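3' terminal uridylyl transferase (Trypanosoma brucei, PDB 5HZD) catalyses the addition of uridines from UTP to the 3' hydroxyl of guide RNAs, ribosomal RNAs and some mRNAs during trypanosome mitochondrial RNA editing. Local coordinates at residues 297-302 and 356-361; 418-423 and 464-469; 312-317 and 338-343. All coordinates share one frame; numbering follows the deposited sequence.

Contact 1. Residues 297-302 and 356-361; sequences STLLRK and VDPLEI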
ATOM      1  N   SER A 297       0.980   0.127   8.174  1.00 13.42           N
ATOM      2  CA  SER A 297      -0.176  -0.652   7.704  1.00 12.20           C
ATOM      3  C   SER A 297      -0.977  -1.205   8.883  1.00 11.36           C
ATOM      4  O   SER A 297      -2.209  -1.271   8.837  1.00 12.17           O
ATOM      5  CB  SER A 297       0.280  -1.806   6.791  1.00 12.70           C
ATOM      6  OG  SER A 297       0.901  -1.309   5.613  1.00 13.51           O
ATOM      7  N   THR A 298      -0.296  -1.578   9.960  1.00 12.32           N
ATOM      8  CA  THR A 298      -0.948  -2.151  11.116  1.00 12.08           C
ATOM      9  C   THR A 298      -1.767  -1.069  11.835  1.00 14.50           C
ATOM     10  O   THR A 298      -2.885  -1.340  12.291  1.00 13.97           O
ATOM     11  CB  THR A 298       0.103  -2.782  12.040  1.00 14.48           C
ATOM     12  OG1 THR A 298       0.817  -3.785  11.301  1.00 16.02           O
ATOM     13  CG2 THR A 298      -0.552  -3.407  13.244  1.00 16.80           C
ATOM     14  N   LEU A 299      -1.264   0.164  11.873  1.00 12.24           N
ATOM     15  CA  LEU A 299      -2.064   1.266  12.441  1.00 14.87           C
ATOM     16  C   LEU A 299      -3.341   1.496  11.617  1.00 13.44           C
ATOM     17  O   LEU A 299      -4.445   1.630  12.194  1.00 13.01           O
ATOM     18  CB  LEU A 299      -1.240   2.558  12.441  1.00 12.60           C
ATOM     19  CG  LEU A 299      -1.994   3.794  12.971  1.00 14.03           C
ATOM     20  CD1 LEU A 299      -2.497   3.578  14.386  1.00 15.39           C
ATOM     21  CD2 LEU A 299      -1.056   5.015  12.870  1.00 14.66           C
ATOM     22  N   LEU A 300      -3.186   1.521  10.288  1.00 12.18           N
ATOM     23  CA  LEU A 300      -4.344   1.694   9.408  1.00 12.21           C
ATOM     24  C   LEU A 300      -5.336   0.586   9.647  1.00 10.80           C
ATOM     25  O   LEU A 300      -6.528   0.858   9.751  1.00 12.24           O
ATOM     26  CB  LEU A 300      -3.963   1.740   7.916  1.00 10.71           C
ATOM     27  CG  LEU A 300      -3.094   2.937   7.483  1.00 14.99           C
ATOM     28  CD1 LEU A 300      -2.829   2.866   6.025  1.00 16.92           C
ATOM     29  CD2 LEU A 300      -3.805   4.259   7.782  1.00 17.64           C
ATOM     30  N   ARG A 301      -4.867  -0.663   9.744  1.00 10.87           N
ATOM     31  CA  ARG A 301      -5.796  -1.787   9.899  0.67 11.06           C
ATOM     32  C   ARG A 301      -6.650  -1.660  11.152  1.00 11.37           C
ATOM     33  O   ARG A 301      -7.885  -1.881  11.114  1.00 13.17           O
ATOM     34  CB  ARG A 301      -5.020  -3.105   9.913  0.67 12.50           C
ATOM     35  CG  ARG A 301      -5.911  -4.307   9.843  0.67 11.62           C
ATOM     36  CD  ARG A 301      -5.093  -5.577   9.980  0.67 13.02           C
ATOM     37  NE  ARG A 301      -6.008  -6.700  10.157  0.67 19.55           N
ATOM     38  CZ  ARG A 301      -6.492  -7.125  11.334  0.67 16.31           C
ATOM     39  NH1 ARG A 301      -6.121  -6.559  12.486  0.67 22.76           N
ATOM     40  NH2 ARG A 301      -7.354  -8.132  11.361  0.67 17.68           N
ATOM     41  N   LYS A 302      -6.036  -1.272  12.265  1.00 11.53           N
ATOM     42  CA  LYS A 302      -6.767  -1.146  13.515  1.00 13.41           C
ATOM     43  C   LYS A 302      -7.873  -0.094  13.399  1.00 13.08           C
ATOM     44  O   LYS A 302      -9.029  -0.346  13.772  1.00 14.02           O
ATOM     45  CB  LYS A 302      -5.778  -0.799  14.622  1.00 15.09           C
ATOM     46  CG  LYS A 302      -6.369  -0.854  15.997  1.00 17.36           C
ATOM     47  CD  LYS A 302      -5.259  -0.771  17.048  1.00 22.46           C
ATOM     48  CE  LYS A 302      -5.821  -0.805  18.462  1.00 29.00           C
ATOM     49  NZ  LYS A 302      -6.522  -2.087  18.803  1.00 30.25           N
ATOM     50  N   VAL A 356      -7.039   5.849  18.371  1.00 17.26           N
ATOM     51  CA  VAL A 356      -5.924   4.932  18.622  1.00 16.50           C
ATOM     52  C   VAL A 356      -4.619   5.727  18.593  1.00 16.79           C
ATOM     53  O   VAL A 356      -4.308   6.383  17.583  1.00 17.58           O
ATOM     54  CB  VAL A 356      -5.819   3.862  17.524  1.00 14.97           C
ATOM     55  CG1 VAL A 356      -4.624   2.927  17.801  1.00 19.83           C
ATOM     56  CG2 VAL A 356      -7.099   3.061  17.409  1.00 19.35           C
ATOM     57  N   ASP A 357      -3.857   5.688  19.683  1.00 20.08           N
ATOM     58  CA  ASP A 357      -2.552   6.351  19.671  1.00 21.53           C
ATOM     59  C   ASP A 357      -1.594   5.555  18.785  1.00 18.80           C
ATOM     60  O   ASP A 357      -1.460   4.333  18.966  1.00 20.28           O
ATOM     61  CB  ASP A 357      -2.007   6.443  21.091  1.00 20.41           C
ATOM     62  CG  ASP A 357      -0.822   7.390  21.203  1.00 27.40           C
ATOM     63  OD1 ASP A 357       0.043   7.400  20.308  1.00 23.43           O
ATOM     64  OD2 ASP A 357      -0.755   8.151  22.197  1.00 32.00           O
ATOM     65  N   PRO A 358      -0.939   6.208  17.809  1.00 18.90           N
ATOM     66  CA  PRO A 358       0.031   5.440  17.015  1.00 18.21           C
ATOM     67  C   PRO A 358       1.040   4.659  17.883  1.00 19.49           C
ATOM     68  O   PRO A 358       1.455   3.571  17.479  1.00 20.11           O
ATOM     69  CB  PRO A 358       0.696   6.518  16.159  1.00 17.70           C
ATOM     70  CG  PRO A 358      -0.477   7.503  15.909  1.00 16.96           C
ATOM     71  CD  PRO A 358      -1.090   7.586  17.288  1.00 17.32           C
ATOM     72  N   LEU A 359       1.360   5.154  19.064  1.00 17.23           N
ATOM     73  CA  LEU A 359       2.299   4.457  19.969  1.00 19.64           C
ATOM     74  C   LEU A 359       1.812   3.104  20.496  1.00 21.64           C
ATOM     75  O   LEU A 359       2.608   2.313  21.021  1.00 23.85           O
ATOM     76  CB  LEU A 359       2.701   5.368  21.133  1.00 24.09           C
ATOM     77  CG  LEU A 359       3.460   6.630  20.685  1.00 30.00           C
ATOM     78  CD1 LEU A 359       3.989   7.393  21.877  1.00 32.64           C
ATOM     79  CD2 LEU A 359       4.583   6.301  19.709  1.00 35.88           C
ATOM     80  N   GLU A 360       0.512   2.832  20.346  1.00 20.82           N
ATOM     81  CA  GLU A 360      -0.079   1.541  20.704  1.00 18.51           C
ATOM     82  C   GLU A 360       0.343   0.379  19.811  1.00 20.74           C
ATOM     83  O   GLU A 360       0.218  -0.792  20.215  1.00 23.00           O
ATOM     84  CB  GLU A 360      -1.616   1.625  20.666  1.00 23.22           C
ATOM     85  CG  GLU A 360      -2.202   2.334  21.845  1.00 29.13           C
ATOM     86  CD  GLU A 360      -3.705   2.461  21.743  1.00 33.28           C
ATOM     87  OE1 GLU A 360      -4.402   1.416  21.770  1.00 36.01           O
ATOM     88  OE2 GLU A 360      -4.185   3.608  21.618  1.00 30.94           O
ATOM     89  N   ILE A 361       0.788   0.691  18.602  1.00 16.04           N
ATOM     90  CA  ILE A 361       1.328  -0.305  17.677  1.00 14.09           C
ATOM     91  C   ILE A 361       2.838  -0.357  17.921  1.00 15.93           C
ATOM     92  O   ILE A 361       3.525   0.640  17.748  1.00 19.41           O
ATOM     93  CB  ILE A 361       1.093   0.083  16.215  1.00 15.49           C
ATOM     94  CG1 ILE A 361      -0.364   0.533  15.968  1.00 18.62           C
ATOM     95  CG2 ILE A 361       1.513  -1.035  15.294  1.00 17.47           C
ATOM     96  CD1 ILE A 361      -1.416  -0.497  16.343  1.00 22.14           C
TER

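Contact 2. Residues 418-423 and 464-469; sequences SLNRPG and CIEDPY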
ATOM      1  N   SER A 418      -4.018  15.286  12.394  1.00 12.41           N
ATOM      2  CA  SER A 418      -3.034  14.513  13.135  1.00 12.33           C
ATOM      3  C   SER A 418      -3.696  13.453  13.985  1.00 12.80           C
ATOM      4  O   SER A 418      -4.702  13.719  14.665  1.00 12.51           O
ATOM      5  CB  SER A 418      -2.196  15.426  14.049  1.00 12.76           C
ATOM      6  OG  SER A 418      -1.298  14.605  14.791  1.00 15.98           O
ATOM      7  N   LEU A 419      -3.144  12.240  13.916  1.00 12.15           N
ATOM      8  CA  LEU A 419      -3.599  11.136  14.769  1.00 12.22           C
ATOM      9  C   LEU A 419      -2.683  10.978  15.968  1.00 12.57           C
ATOM     10  O   LEU A 419      -2.839  10.046  16.756  1.00 14.19           O
ATOM     11  CB  LEU A 419      -3.634   9.817  13.970  1.00 11.87           C
ATOM     12  CG  LEU A 419      -4.458   9.854  12.688  1.00 12.09           C
ATOM     13  CD1 LEU A 419      -4.304   8.495  12.004  1.00 14.85           C
ATOM     14  CD2 LEU A 419      -5.875  10.147  13.075  1.00 17.25           C
ATOM     15  N   ASN A 420      -1.742  11.900  16.185  1.00 12.80           N
ATOM     16  CA  ASN A 420      -0.787  11.692  17.263  1.00 13.28           C
ATOM     17  C   ASN A 420      -1.311  12.097  18.622  1.00 13.98           C
ATOM     18  O   ASN A 420      -0.653  11.842  19.645  1.00 18.44           O
ATOM     19  CB  ASN A 420       0.513  12.457  17.001  1.00 15.31           C
ATOM     20  CG  ASN A 420       1.336  11.821  15.928  1.00 22.08           C
ATOM     21  OD1 ASN A 420       1.081  12.012  14.762  1.00 22.78           O
ATOM     22  ND2 ASN A 420       2.313  11.013  16.323  1.00 30.96           N
ATOM     23  N   ARG A 421      -2.466  12.747  18.633  1.00 15.37           N
ATOM     24  CA  ARG A 421      -3.161  13.090  19.881  1.00 16.13           C
ATOM     25  C   ARG A 421      -4.634  13.137  19.547  1.00 16.05           C
ATOM     26  O   ARG A 421      -4.992  13.360  18.395  1.00 16.72           O
ATOM     27  CB  ARG A 421      -2.646  14.433  20.440  1.00 18.38           C
ATOM     28  CG  ARG A 421      -2.847  15.629  19.512  1.00 16.20           C
ATOM     29  CD  ARG A 421      -1.876  16.776  19.862  1.00 17.61           C
ATOM     30  NE  ARG A 421      -0.499  16.315  19.967  1.00 18.32           N
ATOM     31  CZ  ARG A 421       0.306  16.099  18.927  1.00 19.04           C
ATOM     32  NH1 ARG A 421      -0.113  16.265  17.664  1.00 16.41           N
ATOM     33  NH2 ARG A 421       1.538  15.662  19.146  1.00 20.34           N
ATOM     34  N   PRO A 422      -5.515  12.922  20.541  1.00 16.62           N
ATOM     35  CA  PRO A 422      -6.955  12.832  20.268  1.00 17.46           C
ATOM     36  C   PRO A 422      -7.661  14.162  20.058  1.00 19.58           C
ATOM     37  O   PRO A 422      -8.691  14.208  19.391  1.00 22.22           O
ATOM     38  CB  PRO A 422      -7.499  12.177  21.555  1.00 18.69           C
ATOM     39  CG  PRO A 422      -6.505  12.525  22.620  1.00 20.18           C
ATOM     40  CD  PRO A 422      -5.169  12.523  21.918  1.00 20.44           C
ATOM     41  N   GLY A 423      -7.119  15.219  20.629  1.00 22.35           N
ATOM     42  CA  GLY A 423      -7.734  16.524  20.497  1.00 25.11           C
ATOM     43  C   GLY A 423      -7.213  17.279  19.297  1.00 24.23           C
ATOM     44  O   GLY A 423      -6.647  16.692  18.387  1.00 23.34           O
ATOM     45  N   CYS A 464      -1.649  20.927   6.350  1.00 13.02           N
ATOM     46  CA  CYS A 464      -0.781  20.151   7.230  1.00 12.93           C
ATOM     47  C   CYS A 464      -1.382  18.830   7.664  1.00 12.54           C
ATOM     48  O   CYS A 464      -2.495  18.797   8.211  1.00 13.53           O
ATOM     49  CB  CYS A 464      -0.455  20.964   8.486  1.00 13.33           C
ATOM     50  SG  CYS A 464       0.546  22.418   8.112  1.00 15.67           S
ATOM     51  N   ILE A 465      -0.634  17.746   7.448  1.00 12.30           N
ATOM     52  CA  ILE A 465      -1.028  16.415   7.907  1.00 11.99           C
ATOM     53  C   ILE A 465       0.220  15.852   8.585  1.00 12.79           C
ATOM     54  O   ILE A 465       1.287  15.745   7.951  1.00 15.41           O
ATOM     55  CB  ILE A 465      -1.414  15.516   6.722  1.00 12.51           C
ATOM     56  CG1 ILE A 465      -2.616  16.107   5.988  1.00 11.65           C
ATOM     57  CG2 ILE A 465      -1.751  14.131   7.230  1.00 14.17           C
ATOM     58  CD1 ILE A 465      -3.040  15.240   4.779  1.00 13.76           C
ATOM     59  N   GLU A 466       0.110  15.551   9.871  1.00 12.90           N
ATOM     60  CA  GLU A 466       1.257  15.055  10.629  1.00 12.30           C
ATOM     61  C   GLU A 466       1.461  13.563  10.344  1.00 15.07           C
ATOM     62  O   GLU A 466       0.518  12.756  10.454  1.00 13.53           O
ATOM     63  CB  GLU A 466       1.033  15.308  12.129  1.00 12.68           C
ATOM     64  CG  GLU A 466       2.199  14.807  13.029  1.00 17.10           C
ATOM     65  CD  GLU A 466       2.134  15.229  14.496  1.00 20.81           C
ATOM     66  OE1 GLU A 466       1.057  15.576  15.043  1.00 14.74           O
ATOM     67  OE2 GLU A 466       3.210  15.225  15.142  1.00 23.19           O
ATOM     68  N   ASP A 467       2.683  13.169   9.964  1.00 14.88           N
ATOM     69  CA  ASP A 467       2.986  11.742   9.823  1.00 14.48           C
ATOM     70  C   ASP A 467       2.993  11.086  11.211  1.00 13.14           C
ATOM     71  O   ASP A 467       3.620  11.592  12.157  1.00 15.24           O
ATOM     72  CB  ASP A 467       4.356  11.552   9.168  1.00 16.29           C
ATOM     73  CG  ASP A 467       4.648  10.110   8.868  1.00 22.45           C
ATOM     74  OD1 ASP A 467       4.991   9.369   9.799  1.00 25.63           O
ATOM     75  OD2 ASP A 467       4.560   9.719   7.701  1.00 23.11           O
ATOM     76  N   PRO A 468       2.268   9.961  11.363  1.00 15.11           N
ATOM     77  CA  PRO A 468       2.144   9.350  12.687  1.00 15.04           C
ATOM     78  C   PRO A 468       3.468   8.951  13.347  1.00 16.80           C
ATOM     79  O   PRO A 468       3.594   9.104  14.563  1.00 18.87           O
ATOM     80  CB  PRO A 468       1.308   8.100  12.395  1.00 15.34           C
ATOM     81  CG  PRO A 468       0.412   8.538  11.289  1.00 19.50           C
ATOM     82  CD  PRO A 468       1.314   9.386  10.402  1.00 14.73           C
ATOM     83  N   TYR A 469       4.437   8.475  12.566  1.00 16.90           N
ATOM     84  CA  TYR A 469       5.674   7.941  13.180  1.00 16.00           C
ATOM     85  C   TYR A 469       6.948   8.718  12.875  1.00 23.00           C
ATOM     86  O   TYR A 469       7.971   8.538  13.549  1.00 26.94           O
ATOM     87  CB  TYR A 469       5.851   6.456  12.837  1.00 19.87           C
ATOM     88  CG  TYR A 469       4.723   5.594  13.369  1.00 15.90           C
ATOM     89  CD1 TYR A 469       4.512   5.443  14.749  1.00 16.46           C
ATOM     90  CD2 TYR A 469       3.862   4.949  12.493  1.00 14.37           C
ATOM     91  CE1 TYR A 469       3.469   4.672  15.238  1.00 16.56           C
ATOM     92  CE2 TYR A 469       2.820   4.173  12.968  1.00 17.28           C
ATOM     93  CZ  TYR A 469       2.629   4.049  14.324  1.00 15.91           C
ATOM     94  OH  TYR A 469       1.612   3.272  14.788  1.00 17.60           O
TER
HETATM   95  O   HOH W   1      -0.797  11.711  12.574  1.00 15.43           O
HETATM   96  O   HOH W   2       3.874  15.755  17.494  1.00 28.10           O

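Contact 3. Residues 312-317 and 338-343; sequences PGAIVL and AINIMW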
ATOM      1  N   PRO A 312     -14.696   0.676   3.123  1.00 11.51           N
ATOM      2  CA  PRO A 312     -15.290   1.106   1.849  1.00 13.60           C
ATOM      3  C   PRO A 312     -15.050   2.588   1.563  1.00 12.91           C
ATOM      4  O   PRO A 312     -14.701   2.978   0.431  1.00 12.62           O
ATOM      5  CB  PRO A 312     -16.785   0.780   2.040  1.00 14.23           C
ATOM      6  CG  PRO A 312     -16.737  -0.461   2.902  1.00 15.83           C
ATOM      7  CD  PRO A 312     -15.665  -0.093   3.935  1.00 12.14           C
ATOM      8  N   GLY A 313     -15.160   3.439   2.579  1.00 11.46           N
ATOM      9  CA  GLY A 313     -14.893   4.844   2.335  1.00 11.37           C
ATOM     10  C   GLY A 313     -13.442   5.110   1.972  1.00 13.81           C
ATOM     11  O   GLY A 313     -13.175   5.965   1.142  1.00 13.21           O
ATOM     12  N   ALA A 314     -12.517   4.400   2.618  1.00 10.91           N
ATOM     13  CA  ALA A 314     -11.105   4.589   2.351  1.00 12.68           C
ATOM     14  C   ALA A 314     -10.792   4.193   0.917  1.00 12.36           C
ATOM     15  O   ALA A 314      -9.995   4.866   0.241  1.00 12.20           O
ATOM     16  CB  ALA A 314     -10.283   3.748   3.307  1.00 13.20           C
ATOM     17  N   ILE A 315     -11.418   3.124   0.442  1.00 11.49           N
ATOM     18  CA  ILE A 315     -11.199   2.673  -0.948  1.00 12.06           C
ATOM     19  C   ILE A 315     -11.696   3.684  -1.966  1.00 12.62           C
ATOM     20  O   ILE A 315     -10.977   4.058  -2.923  1.00 14.35           O
ATOM     21  CB  ILE A 315     -11.845   1.298  -1.134  1.00 11.77           C
ATOM     22  CG1 ILE A 315     -11.053   0.274  -0.306  1.00 14.39           C
ATOM     23  CG2 ILE A 315     -11.868   0.884  -2.613  1.00 17.31           C
ATOM     24  CD1 ILE A 315     -11.817  -1.062  -0.173  1.00 17.51           C
ATOM     25  N   VAL A 316     -12.899   4.201  -1.738  1.00 11.21           N
ATOM     26  CA  VAL A 316     -13.462   5.190  -2.654  1.00 13.35           C
ATOM     27  C   VAL A 316     -12.659   6.480  -2.622  1.00 15.15           C
ATOM     28  O   VAL A 316     -12.424   7.093  -3.667  1.00 13.87           O
ATOM     29  CB  VAL A 316     -14.957   5.460  -2.326  1.00 15.94           C
ATOM     30  CG1 VAL A 316     -15.479   6.691  -3.064  1.00 21.22           C
ATOM     31  CG2 VAL A 316     -15.779   4.236  -2.682  1.00 15.40           C
ATOM     32  N   LEU A 317     -12.197   6.890  -1.442  1.00 12.11           N
ATOM     33  CA  LEU A 317     -11.361   8.090  -1.360  1.00 12.97           C
ATOM     34  C   LEU A 317     -10.000   7.914  -2.022  1.00 11.42           C
ATOM     35  O   LEU A 317      -9.464   8.862  -2.579  1.00 13.38           O
ATOM     36  CB  LEU A 317     -11.178   8.529   0.090  1.00 14.55           C
ATOM     37  CG  LEU A 317     -12.480   9.148   0.628  1.00 13.85           C
ATOM     38  CD1 LEU A 317     -12.343   9.415   2.128  1.00 13.32           C
ATOM     39  CD2 LEU A 317     -12.882  10.465  -0.102  1.00 14.70           C
ATOM     40  N   ALA A 338      -1.479   9.654   3.119  1.00 12.22           N
ATOM     41  CA  ALA A 338      -2.005  10.943   3.606  1.00 12.11           C
ATOM     42  C   ALA A 338      -3.537  11.001   3.493  1.00 11.23           C
ATOM     43  O   ALA A 338      -4.235  11.536   4.394  1.00 10.86           O
ATOM     44  CB  ALA A 338      -1.386  12.087   2.845  1.00 11.78           C
ATOM     45  N   ILE A 339      -4.073  10.479   2.390  1.00 10.91           N
ATOM     46  CA  ILE A 339      -5.530  10.480   2.200  1.00 10.55           C
ATOM     47  C   ILE A 339      -6.190   9.594   3.259  1.00 10.67           C
ATOM     48  O   ILE A 339      -7.214   9.965   3.822  1.00 12.07           O
ATOM     49  CB  ILE A 339      -5.932  10.024   0.782  1.00 11.45           C
ATOM     50  CG1 ILE A 339      -5.285  10.918  -0.293  1.00 13.39           C
ATOM     51  CG2 ILE A 339      -7.485  10.091   0.591  1.00 10.79           C
ATOM     52  CD1 ILE A 339      -5.569  12.424  -0.136  1.00 16.12           C
ATOM     53  N   ASN A 340      -5.608   8.424   3.554  1.00 11.49           N
ATOM     54  CA  ASN A 340      -6.177   7.586   4.613  1.00 11.66           C
ATOM     55  C   ASN A 340      -6.145   8.304   5.965  1.00 10.46           C
ATOM     56  O   ASN A 340      -7.083   8.187   6.771  1.00 10.57           O
ATOM     57  CB  ASN A 340      -5.418   6.260   4.723  1.00 11.42           C
ATOM     58  CG  ASN A 340      -5.915   5.218   3.761  1.00 16.51           C
ATOM     59  OD1 ASN A 340      -7.110   5.091   3.531  1.00 16.59           O
ATOM     60  ND2 ASN A 340      -4.989   4.454   3.189  1.00 17.38           N
ATOM     61  N   ILE A 341      -5.078   9.078   6.224  1.00 10.51           N
ATOM     62  CA  ILE A 341      -5.023   9.825   7.471  0.77 10.70           C
ATOM     63  C   ILE A 341      -6.118  10.901   7.502  1.00 10.85           C
ATOM     64  O   ILE A 341      -6.752  11.105   8.548  1.00 11.32           O
ATOM     65  CB  ILE A 341      -3.624  10.406   7.729  0.77 10.79           C
ATOM     66  CG1 ILE A 341      -2.654   9.243   7.978  0.77 12.72           C
ATOM     67  CG2 ILE A 341      -3.640  11.381   8.931  0.77 11.07           C
ATOM     68  CD1 ILE A 341      -1.176   9.620   7.802  0.77 12.48           C
ATOM     69  N   MET A 342      -6.352  11.583   6.381  1.00 11.13           N
ATOM     70  CA  MET A 342      -7.451  12.533   6.329  1.00 11.01           C
ATOM     71  C   MET A 342      -8.773  11.851   6.689  1.00 11.03           C
ATOM     72  O   MET A 342      -9.559  12.391   7.451  1.00 11.22           O
ATOM     73  CB  MET A 342      -7.600  13.161   4.939  1.00 12.63           C
ATOM     74  CG  MET A 342      -6.468  14.099   4.576  1.00 11.87           C
ATOM     75  SD  MET A 342      -6.801  14.918   3.006  1.00 15.10           S
ATOM     76  CE  MET A 342      -8.268  15.870   3.380  1.00 15.46           C
ATOM     77  N   TRP A 343      -9.036  10.684   6.118  1.00 10.88           N
ATOM     78  CA  TRP A 343     -10.295  10.002   6.366  1.00 10.95           C
ATOM     79  C   TRP A 343     -10.387   9.571   7.815  1.00 11.79           C
ATOM     80  O   TRP A 343     -11.401   9.795   8.480  1.00 11.25           O
ATOM     81  CB  TRP A 343     -10.329   8.797   5.410  1.00 11.31           C
ATOM     82  CG  TRP A 343     -11.410   7.765   5.616  1.00 10.88           C
ATOM     83  CD1 TRP A 343     -11.211   6.428   5.828  1.00 10.82           C
ATOM     84  CD2 TRP A 343     -12.839   7.935   5.480  1.00 11.09           C
ATOM     85  NE1 TRP A 343     -12.430   5.767   5.881  1.00 11.02           N
ATOM     86  CE2 TRP A 343     -13.433   6.671   5.658  1.00 13.53           C
ATOM     87  CE3 TRP A 343     -13.665   9.041   5.258  1.00 11.70           C
ATOM     88  CZ2 TRP A 343     -14.806   6.470   5.600  1.00 11.90           C
ATOM     89  CZ3 TRP A 343     -15.048   8.831   5.193  1.00 13.83           C
ATOM     90  CH2 TRP A 343     -15.601   7.562   5.391  1.00 11.58           C
TER
HETATM   91  O   HOH W   3      -8.125   6.532   1.401  1.00 16.38           O

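Contact 1. Residues 297-302 and 356-361
Leu299 CD2 rests on CB and CG of Pro358, 4.0 Å from Pro358 CG. The flat groups of 356-361 are the carboxylates of Glu360 and Asp357. Beside the first, Lys302 CE comes within 4.2 Å of Glu360 OE1, a loose approach in which the charged atoms do not touch. Above its plane stands a backbone donor: Asp357 N bonds to Glu360 OE2 at 2.9 Å, with the nitrogen 39° out of that plane. The Asp357 carboxylate takes Leu359 N on the anti side of OD1, 34° out of plane, an Asx turn that opens the 3-10 segment 358-360. A loop braced in part by its own acidic side chains is laid against helix 292-304, one of the helices around the UTP site of this nucleotidyltransferase, to which Ser297 belongs.

Across the interface the grip is apolar. Leu299 is the middle piece: its first torsion sets CG anti to the backbone N (chi1 178°), and the second parts the branches, CD2 going to the proline while CD1 sits 4.0 Å from Ile361 CG1, with Val356 CG1 at a similar distance. Leu299 runs nearly perpendicular to Ile361 but antiparallel alongside Val356. The aliphatic part of Lys302 covers the same valine at the more exposed border, CD lying 3.8 Å from Val356 CG1 and also reaching Ile361 CD1. Outside the pair of segments, Val356 N is bound by Tyr303 OH and Ile361 O by Arg295 NE, so polar bonds to the helix supplement the apolar contact. Thr298 hands its hydroxyl back to Ile294 O within the helix and turns its methyl to the loop, where Thr298 CG2 meets Ile361 CG2 at 3.8 Å.

Contact 2. Residues 418-423 and 464-469
Glu466 reaches across to the loop of Ser418, Asn420 and Arg421, and every atom of its side chain finds a neighbour there. Its CB lies 3.6 Å from Ser418 OG. With CG anti to the backbone N (chi1 180°) and the chain extended beyond, Glu466 CG passes 3.5 Å from Asn420 OD1, which also sits close to CD.

At the tip, OE1 is held by two donors. Ser418 OG gives it a short bond of 2.6 Å from the anti side, 29° out of the carboxylate plane, while Arg421 NH1 makes a salt bridge of 3.0 Å to the syn lone pair, guanidinium and carboxylate being nearly coplanar. OE2 is joined to Arg421 NH2 through a water. A hydroxyl and a guanidinium donating to one oxygen would be expected to favour the ionised carboxylate.

The donors are themselves positioned: Ser418 OG accepts from Asn420 N at 3.1 Å in an ST turn, and Arg421 NH1 also bonds to Thr425 OG1. Asn420 then uses ND2 to bond Pro468 O at 2.9 Å, close to its own amide plane, while a second water joins its OD1 to Glu466 O and Leu419 N. Glu466 and Pro468 belong to what is assigned as the nucleotide recognition motif, and Pro468 touches the UTP-binding Tyr337, so the Asn420 bond and this second water probably help hold the motif's backbone beside the UTP pocket.

Contact 3. Residues 312-317 and 338-343
Trp343 lies against the backbone of helix 312-317, its indole covered on one face by Gly313 and Ala314. Ala314 N stands 3.4 Å above the ring plane, offset toward the rim, and with no side chain at Gly313 its CA comes to 3.6 Å from Trp343 CZ2. Such close aromatic-on-backbone packing shows how a glycine lets a bulky ring settle on a helix.

The apolar contacts continue with Leu317. Its CD1 approaches Trp343 CE3 to 3.4 Å, the two side chains crossing at about a right angle, and its CB meets Ile339 CG2 at 4.0 Å. Ala314 CB adds a contact to Trp343 CD1.

Between the two segments the polar link is a water, which donates to Ala314 O and to Asn340 OD1, 2.8 Å each, near the Ala314 methyl. Just outside them the helices are joined directly by Trp343 NE1 to Ala310 O, which helps hold the indole's orientation, together with the backbone on its face.

The short axes pass 9.8 Å apart at 136° between their N-to-C directions, so the helices cross steeply. Around this pair, helix 385-409 packs on Leu317 and Val316, helix 59-76 on Pro312 and Val316, and helix 292-304 touches Trp343.

In the fold
From the N terminus, the chain passes the zinc finger and the strands of the catalytic sheet before reaching helix 292-304, where contact 1 opens. That contact closes on residues 356-361, and contact 3, which pairs helices 310-324 and 336-349, is nested inside its loop. Contact 2 follows in series, closing the 40-residue span that holds helix 427-430. In space all three meet: Tyr469 OH probably hydrogen-bonds to Pro358 O, joining contacts 1 and 2, while Ile465 and Pro468 pack on Ile341 and Met342 of helix 336-349. Leu300 of the first helix touches Asn340. Together they tie three successive helices to the recognition-motif loop around Tyr337, which binds UTP.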